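Local structure of xylanase 10C (Pseudomonas cellulosa, 1GNY) at residues V42-D47 with I140-V145. The protein binds xylan and xylooligosaccharides through this family 15 carbohydrate-binding module, part of an outer-membrane endo-xylanase whose separate C-terminal domain cleaves internal linkages of the xylan backbone. Numbering follows the deposited sequence.
Sequences VGAVFD and ITIKSV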
ATOM      1  N   VAL A  42       8.641  -7.060  -0.807  1.00 12.59           N
ATOM      2  CA  VAL A  42       9.321  -5.767  -0.618  1.00 12.91           C
ATOM      3  C   VAL A  42       8.294  -4.697  -1.001  1.00 11.84           C
ATOM      4  O   VAL A  42       7.648  -4.795  -2.049  1.00 11.88           O
ATOM      5  CB  VAL A  42      10.645  -5.656  -1.422  1.00 13.13           C
ATOM      6  CG1 VAL A  42      11.255  -4.260  -1.326  1.00 14.04           C
ATOM      7  CG2 VAL A  42      11.635  -6.731  -0.922  1.00 14.39           C
ATOM      8  N   GLY A  43       8.165  -3.682  -0.162  1.00 11.43           N
ATOM      9  CA  GLY A  43       7.216  -2.609  -0.392  1.00 10.59           C
ATOM     10  C   GLY A  43       7.542  -1.309   0.310  1.00 11.48           C
ATOM     11  O   GLY A  43       8.660  -1.083   0.768  1.00 11.40           O
ATOM     12  N   ALA A  44       6.494  -0.480   0.415  1.00 11.44           N
ATOM     13  CA  ALA A  44       6.540   0.838   1.066  1.00 11.94           C
ATOM     14  C   ALA A  44       5.287   1.014   1.897  1.00 11.57           C
ATOM     15  O   ALA A  44       4.217   0.668   1.428  1.00 12.20           O
ATOM     16  CB  ALA A  44       6.628   1.899   0.055  1.00 12.74           C
ATOM     17  N   VAL A  45       5.457   1.537   3.110  1.00 11.35           N
ATOM     18  CA  VAL A  45       4.373   1.679   4.086  1.00 11.29           C
ATOM     19  C   VAL A  45       4.386   3.002   4.851  1.00 12.16           C
ATOM     20  O   VAL A  45       5.420   3.679   4.895  1.00 12.46           O
ATOM     21  CB  VAL A  45       4.409   0.530   5.155  1.00 11.03           C
ATOM     22  CG1 VAL A  45       4.166  -0.875   4.527  1.00 11.65           C
ATOM     23  CG2 VAL A  45       5.657   0.553   5.968  1.00 10.09           C
ATOM     24  N   PHE A  46       3.237   3.309   5.460  1.00 12.01           N
ATOM     25  CA  PHE A  46       3.064   4.447   6.353  1.00 11.82           C
ATOM     26  C   PHE A  46       2.065   3.997   7.412  1.00 13.21           C
ATOM     27  O   PHE A  46       1.406   2.955   7.280  1.00 13.53           O
ATOM     28  CB  PHE A  46       2.552   5.688   5.603  1.00 12.75           C
ATOM     29  CG  PHE A  46       1.201   5.487   4.972  1.00 12.77           C
ATOM     30  CD1 PHE A  46       1.098   4.909   3.714  1.00 15.11           C
ATOM     31  CD2 PHE A  46       0.028   5.811   5.668  1.00 14.22           C
ATOM     32  CE1 PHE A  46      -0.149   4.668   3.146  1.00 14.41           C
ATOM     33  CE2 PHE A  46      -1.216   5.569   5.091  1.00 14.19           C
ATOM     34  CZ  PHE A  46      -1.300   4.985   3.851  1.00 14.59           C
ATOM     35  N   ASP A  47       1.904   4.819   8.439  1.00 15.09           N
ATOM     36  CA  ASP A  47       0.960   4.492   9.496  1.00 15.72           C
ATOM     37  C   ASP A  47      -0.239   5.424   9.539  1.00 15.64           C
ATOM     38  O   ASP A  47      -0.111   6.638   9.370  1.00 16.66           O
ATOM     39  CB  ASP A  47       1.611   4.587  10.871  1.00 15.67           C
ATOM     40  CG  ASP A  47       2.741   3.651  11.042  1.00 17.14           C
ATOM     41  OD1 ASP A  47       2.697   2.508  10.512  1.00 16.37           O
ATOM     42  OD2 ASP A  47       3.719   3.973  11.734  1.00 20.01           O
ATOM     43  N   ILE A 140       8.850   1.120  -8.248  1.00 12.08           N
ATOM     44  CA  ILE A 140       7.451   1.537  -8.098  1.00 12.34           C
ATOM     45  C   ILE A 140       7.444   2.934  -7.493  1.00 12.70           C
ATOM     46  O   ILE A 140       8.164   3.158  -6.517  1.00 13.06           O
ATOM     47  CB  ILE A 140       6.669   0.572  -7.172  1.00 13.12           C
ATOM     48  CG1 ILE A 140       6.570  -0.850  -7.758  1.00 12.07           C
ATOM     49  CG2 ILE A 140       5.258   1.110  -6.889  1.00 12.68           C
ATOM     50  CD1 ILE A 140       5.831  -1.008  -9.060  1.00 14.88           C
ATOM     51  N   THR A 141       6.653   3.851  -8.064  1.00 12.18           N
ATOM     52  CA  THR A 141       6.433   5.192  -7.515  1.00 12.77           C
ATOM     53  C   THR A 141       4.983   5.355  -7.071  1.00 13.46           C
ATOM     54  O   THR A 141       4.060   5.082  -7.842  1.00 13.18           O
ATOM     55  CB  THR A 141       6.819   6.318  -8.499  1.00 13.40           C
ATOM     56  OG1 THR A 141       8.231   6.221  -8.798  1.00 13.85           O
ATOM     57  CG2 THR A 141       6.568   7.698  -7.891  1.00 13.64           C
ATOM     58  N   ILE A 142       4.795   5.759  -5.810  1.00 12.17           N
ATOM     59  CA  ILE A 142       3.459   6.152  -5.288  1.00 12.37           C
ATOM     60  C   ILE A 142       3.350   7.688  -5.318  1.00 11.98           C
ATOM     61  O   ILE A 142       4.128   8.386  -4.670  1.00 12.54           O
ATOM     62  CB  ILE A 142       3.165   5.626  -3.847  1.00 12.39           C
ATOM     63  CG1 ILE A 142       3.422   4.134  -3.753  1.00 14.29           C
ATOM     64  CG2 ILE A 142       1.716   5.945  -3.452  1.00 15.02           C
ATOM     65  CD1 ILE A 142       4.746   3.782  -3.160  1.00 14.52           C
ATOM     66  N   LYS A 143       2.386   8.205  -6.071  1.00 12.31           N
ATOM     67  CA  LYS A 143       2.157   9.675  -6.185  1.00 12.79           C
ATOM     68  C   LYS A 143       1.210  10.205  -5.095  1.00 12.75           C
ATOM     69  O   LYS A 143       1.383  11.335  -4.609  1.00 13.63           O
ATOM     70  CB  LYS A 143       1.612  10.035  -7.589  1.00 12.71           C
ATOM     71  CG  LYS A 143       2.584   9.757  -8.690  1.00 13.82           C
ATOM     72  CD  LYS A 143       2.179  10.397  -9.998  1.00 17.01           C
ATOM     73  CE  LYS A 143       3.360  10.621 -10.914  1.00 18.06           C
ATOM     74  NZ  LYS A 143       2.897  11.245 -12.193  1.00 16.85           N
ATOM     75  N   SER A 144       0.206   9.406  -4.750  1.00 12.40           N
ATOM     76  CA  SER A 144      -0.808   9.797  -3.750  1.00 12.72           C
ATOM     77  C   SER A 144      -1.539   8.585  -3.193  1.00 12.16           C
ATOM     78  O   SER A 144      -1.663   7.544  -3.873  1.00 12.44           O
ATOM     79  CB  SER A 144      -1.844  10.755  -4.367  1.00 13.07           C
ATOM     80  OG  SER A 144      -2.669  10.103  -5.355  1.00 13.07           O
ATOM     81  N   VAL A 145      -2.034   8.747  -1.965  1.00 12.69           N
ATOM     82  CA  VAL A 145      -2.872   7.722  -1.328  1.00 12.70           C
ATOM     83  C   VAL A 145      -4.049   8.434  -0.671  1.00 13.75           C
ATOM     84  O   VAL A 145      -3.850   9.353   0.115  1.00 13.25           O
ATOM     85  CB  VAL A 145      -2.129   6.893  -0.267  1.00 13.11           C
ATOM     86  CG1 VAL A 145      -3.040   5.862   0.367  1.00 13.78           C
ATOM     87  CG2 VAL A 145      -0.886   6.220  -0.872  1.00 14.01           C
TER
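A classic beta bulge sets the spacing of the two residues that reach across from 140-145: Ile142 and Val145 lie three positions apart, yet both point toward 42-47, where their counterparts Ala44 and Phe46 are the usual two apart. Lys143 and Ser144 make the difference, since both stand opposite Val62 of the neighbouring strand 58-65. The extra residue lets Val145 face inward again and meet the phenylalanine. Val145 CG1 lies 4.0 Å from Phe46 CZ, with Phe46 CE1 scarcely farther, and approaches the far end of the ring at a slant. The ring is delivered there by a chi1 of 62°, which sets CG between the backbone N and the carbonyl carbon. At the other pair the short methyl of Ala44 is met by a longer side chain: CD1 of Ile142 comes to 4.2 Å from Ala44 CB, bridging backbones whose Ala44 CA and Ile142 CA are 8.8 Å apart. A chi2 of 99°, away from the staggered values, turns that terminal methyl to its place. Such purely apolar meeting of strands from two separate sheets, with no hydrogen bond between them, is how a beta-sandwich closes, here the fold of the CBM15 module, with strand 42-48 set between 14-17 and 126-133 in one sheet and 139-149 beside 58-65 in the other. Around the two contacts the interior is filled by Phe35 against Ala44, Ile130 against Ile142, and Trp13, whose ring meets that of Phe46 at about 55°. Strand 42-48 also neighbours the sugar site, for Val45 touches the carbohydrate-binding Gln127 and the backbone of Gly43 is hydrogen-bonded to that of Asn16, another sugar-binding residue.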